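Local coordinates for protein putative glutathionylspermidine synthase (Methylobacillus flagellatus, PDB 3N6X) that probably acts as an ATP-grasp ligase, perhaps a glutathionylspermidine synthase, at residues V105-Q109 and Y127-G133. Residues are numbered along the deposited sequence; the frame is centred on the assembly and turned at random.
Sequences VYHDQ and YRPEMFG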
ATOM      1  N   VAL A 105      -7.970   6.491 -19.937  1.00 29.28           N
ATOM      2  CA  VAL A 105      -7.468   7.889 -19.979  1.00 30.18           C
ATOM      3  C   VAL A 105      -6.401   8.137 -21.013  1.00 34.60           C
ATOM      4  O   VAL A 105      -6.218   9.289 -21.440  1.00 34.09           O
ATOM      5  CB  VAL A 105      -7.039   8.495 -18.619  1.00 34.69           C
ATOM      6  CG1 VAL A 105      -8.227   8.874 -17.796  1.00 35.58           C
ATOM      7  CG2 VAL A 105      -6.076   7.589 -17.856  1.00 34.08           C
ATOM      8  N   TYR A 106      -5.598   7.104 -21.318  1.00 30.92           N
ATOM      9  CA  TYR A 106      -4.500   7.236 -22.275  1.00 29.83           C
ATOM     10  C   TYR A 106      -4.894   6.706 -23.656  1.00 34.54           C
ATOM     11  O   TYR A 106      -4.051   6.620 -24.549  1.00 34.49           O
ATOM     12  CB  TYR A 106      -3.237   6.551 -21.735  1.00 29.43           C
ATOM     13  CG  TYR A 106      -2.675   7.240 -20.511  1.00 28.42           C
ATOM     14  CD1 TYR A 106      -2.299   8.578 -20.554  1.00 29.82           C
ATOM     15  CD2 TYR A 106      -2.475   6.542 -19.321  1.00 28.36           C
ATOM     16  CE1 TYR A 106      -1.773   9.217 -19.435  1.00 30.55           C
ATOM     17  CE2 TYR A 106      -1.941   7.172 -18.193  1.00 28.55           C
ATOM     18  CZ  TYR A 106      -1.596   8.513 -18.256  1.00 32.32           C
ATOM     19  OH  TYR A 106      -1.084   9.158 -17.162  1.00 28.90           O
ATOM     20  N   HIS A 107      -6.192   6.387 -23.843  1.00 31.28           N
ATOM     21  CA  HIS A 107      -6.697   5.909 -25.124  1.00 30.76           C
ATOM     22  C   HIS A 107      -7.936   6.676 -25.574  1.00 34.87           C
ATOM     23  O   HIS A 107      -7.812   7.854 -25.864  1.00 35.61           O
ATOM     24  CB  HIS A 107      -6.858   4.367 -25.151  1.00 31.31           C
ATOM     25  CG  HIS A 107      -5.536   3.651 -25.167  1.00 35.62           C
ATOM     26  ND1 HIS A 107      -4.869   3.323 -23.987  1.00 37.47           N
ATOM     27  CD2 HIS A 107      -4.744   3.318 -26.216  1.00 36.66           C
ATOM     28  CE1 HIS A 107      -3.729   2.760 -24.361  1.00 36.32           C
ATOM     29  NE2 HIS A 107      -3.599   2.745 -25.688  1.00 36.40           N
ATOM     30  N   ASP A 108      -9.125   6.044 -25.612  1.00 32.11           N
ATOM     31  CA  ASP A 108     -10.341   6.702 -26.103  1.00 32.57           C
ATOM     32  C   ASP A 108     -11.031   7.624 -25.109  1.00 36.32           C
ATOM     33  O   ASP A 108     -11.926   8.374 -25.503  1.00 35.84           O
ATOM     34  CB  ASP A 108     -11.326   5.685 -26.698  1.00 34.72           C
ATOM     35  CG  ASP A 108     -10.783   4.974 -27.944  1.00 45.27           C
ATOM     36  OD1 ASP A 108      -9.913   5.560 -28.637  1.00 43.42           O
ATOM     37  OD2 ASP A 108     -11.246   3.850 -28.233  1.00 54.35           O
ATOM     38  N   GLN A 109     -10.614   7.592 -23.826  1.00 32.00           N
ATOM     39  CA  GLN A 109     -11.192   8.439 -22.765  1.00 31.63           C
ATOM     40  C   GLN A 109     -12.722   8.355 -22.731  1.00 35.97           C
ATOM     41  O   GLN A 109     -13.398   9.374 -22.598  1.00 36.58           O
ATOM     42  CB  GLN A 109     -10.691   9.891 -22.876  1.00 32.08           C
ATOM     43  CG  GLN A 109      -9.165   9.983 -22.797  1.00 35.39           C
ATOM     44  CD  GLN A 109      -8.623  11.378 -22.967  1.00 44.07           C
ATOM     45  OE1 GLN A 109      -9.251  12.249 -23.561  1.00 37.85           O
ATOM     46  NE2 GLN A 109      -7.406  11.602 -22.491  1.00 34.73           N
ATOM     47  N   TYR A 127      -1.066  13.089 -14.845  1.00 36.85           N
ATOM     48  CA  TYR A 127      -1.488  12.630 -16.165  1.00 35.46           C
ATOM     49  C   TYR A 127      -0.330  12.897 -17.124  1.00 41.83           C
ATOM     50  O   TYR A 127       0.111  14.036 -17.232  1.00 43.70           O
ATOM     51  CB  TYR A 127      -2.779  13.352 -16.637  1.00 34.31           C
ATOM     52  CG  TYR A 127      -3.172  13.006 -18.062  1.00 32.78           C
ATOM     53  CD1 TYR A 127      -3.943  11.881 -18.340  1.00 33.12           C
ATOM     54  CD2 TYR A 127      -2.680  13.743 -19.143  1.00 33.13           C
ATOM     55  CE1 TYR A 127      -4.257  11.521 -19.654  1.00 32.21           C
ATOM     56  CE2 TYR A 127      -2.984  13.390 -20.460  1.00 33.58           C
ATOM     57  CZ  TYR A 127      -3.781  12.284 -20.709  1.00 39.50           C
ATOM     58  OH  TYR A 127      -4.085  11.936 -22.003  1.00 42.93           O
ATOM     59  N   ARG A 128       0.212  11.840 -17.761  1.00 36.94           N
ATOM     60  CA  ARG A 128       1.384  11.968 -18.636  1.00 34.95           C
ATOM     61  C   ARG A 128       0.989  11.893 -20.092  1.00 36.91           C
ATOM     62  O   ARG A 128       0.688  10.805 -20.601  1.00 35.92           O
ATOM     63  CB  ARG A 128       2.458  10.901 -18.302  1.00 34.79           C
ATOM     64  CG  ARG A 128       2.815  10.807 -16.822  1.00 38.43           C
ATOM     65  CD  ARG A 128       3.963  11.706 -16.428  1.00 45.38           C
ATOM     66  NE  ARG A 128       4.212  11.651 -14.987  1.00 46.67           N
ATOM     67  CZ  ARG A 128       5.007  12.493 -14.339  1.00 61.97           C
ATOM     68  NH1 ARG A 128       5.646  13.453 -14.998  1.00 56.00           N
ATOM     69  NH2 ARG A 128       5.176  12.380 -13.030  1.00 47.38           N
ATOM     70  N   PRO A 129       0.990  13.045 -20.806  1.00 33.62           N
ATOM     71  CA  PRO A 129       0.633  13.021 -22.239  1.00 33.46           C
ATOM     72  C   PRO A 129       1.573  12.142 -23.082  1.00 35.79           C
ATOM     73  O   PRO A 129       1.175  11.690 -24.158  1.00 35.53           O
ATOM     74  CB  PRO A 129       0.695  14.501 -22.647  1.00 35.40           C
ATOM     75  CG  PRO A 129       1.555  15.153 -21.616  1.00 39.02           C
ATOM     76  CD  PRO A 129       1.319  14.414 -20.349  1.00 34.41           C
ATOM     77  N   GLU A 130       2.788  11.824 -22.544  1.00 31.45           N
ATOM     78  CA  GLU A 130       3.787  10.922 -23.177  1.00 31.12           C
ATOM     79  C   GLU A 130       3.252   9.497 -23.277  1.00 34.69           C
ATOM     80  O   GLU A 130       3.732   8.700 -24.096  1.00 35.17           O
ATOM     81  CB  GLU A 130       5.103  10.912 -22.372  1.00 32.41           C
ATOM     82  CG  GLU A 130       5.810  12.265 -22.321  1.00 36.85           C
ATOM     83  CD  GLU A 130       5.357  13.208 -21.223  1.00 47.26           C
ATOM     84  OE1 GLU A 130       4.422  12.856 -20.464  1.00 38.30           O
ATOM     85  OE2 GLU A 130       5.934  14.313 -21.129  1.00 51.03           O
HETATM   86  N   MSE A 131       2.251   9.173 -22.442  1.00 29.25           N
HETATM   87  CA  MSE A 131       1.626   7.841 -22.403  1.00 26.57           C
HETATM   88  C   MSE A 131       0.345   7.747 -23.245  1.00 32.16           C
HETATM   89  O   MSE A 131      -0.198   6.660 -23.399  1.00 33.85           O
HETATM   90  CB  MSE A 131       1.377   7.426 -20.949  1.00 26.81           C
HETATM   91  CG  MSE A 131       2.676   7.131 -20.207  1.00 31.07           C
HETATM   92 SE   MSE A 131       3.730   5.714 -21.132  0.75 35.49          SE
HETATM   93  CE  MSE A 131       2.548   4.209 -20.733  1.00 32.26           C
ATOM     94  N   PHE A 132      -0.108   8.870 -23.823  1.00 29.53           N
ATOM     95  CA  PHE A 132      -1.318   8.891 -24.650  1.00 30.78           C
ATOM     96  C   PHE A 132      -1.117   8.120 -25.939  1.00 37.70           C
ATOM     97  O   PHE A 132      -0.168   8.382 -26.677  1.00 39.55           O
ATOM     98  CB  PHE A 132      -1.780  10.343 -24.943  1.00 32.57           C
ATOM     99  CG  PHE A 132      -3.108  10.409 -25.666  1.00 34.35           C
ATOM    100  CD1 PHE A 132      -4.306  10.262 -24.971  1.00 38.15           C
ATOM    101  CD2 PHE A 132      -3.161  10.573 -27.046  1.00 36.52           C
ATOM    102  CE1 PHE A 132      -5.535  10.282 -25.646  1.00 39.20           C
ATOM    103  CE2 PHE A 132      -4.388  10.594 -27.719  1.00 39.52           C
ATOM    104  CZ  PHE A 132      -5.567  10.442 -27.014  1.00 37.91           C
ATOM    105  N   GLY A 133      -1.989   7.148 -26.182  1.00 33.32           N
ATOM    106  CA  GLY A 133      -1.922   6.307 -27.370  1.00 31.75           C
ATOM    107  C   GLY A 133      -0.949   5.151 -27.248  1.00 36.64           C
ATOM    108  O   GLY A 133      -0.864   4.317 -28.157  1.00 38.17           O
TER
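Y106 sits just past the end of helix 81-105 and uses both its backbone and its side chain to hold the loop 127-133. Y106 O accepts a short, nearly straight hydrogen bond from G133 N (2.7 Å). F132 CA lies 3.6 Å from the same Y106 O in a CA-H...O contact. At the far end of the side chain, Y106 OH accepts from R128 N (3.0 Å). The hydroxyl is also hydrogen-bonded to the carbonyl O of G314, so the ring spans from the helix end to a third loop. M131 CB rests over one ring face in a CH-pi contact, 3.9 Å from the Y106 centroid. The Y127 ring is near parallel but slid aside, with Y106 CE1 and Y127 CE1 3.4 Å apart.

Between R128 and F132 the loop makes a 3-10 turn at 129-131. It is closed by M131 N to R128 O (2.9 Å) and F132 N to P129 O (3.1 Å). The contact joins two loops on either side of helix 110-113, within the circularly permuted ATP-grasp family region, with its centre about 24 Å from the centre of the chain. G133 has positive phi, which suits glycine.

V105 O takes its best bond from Q109 NE2 (2.8 Å), while Y127 OH is a weak, long neighbour of V105 O at 3.4 Å. The H107 ring packs near G133, with H107 NE2 3.9 Å from G133 C. Its nitrogens are satisfied by H103 O at ND1 and by D135 at NE2. R128 turns its guanidinium away from this interface, to a salt bridge with D280 and a cation-pi contact with F287.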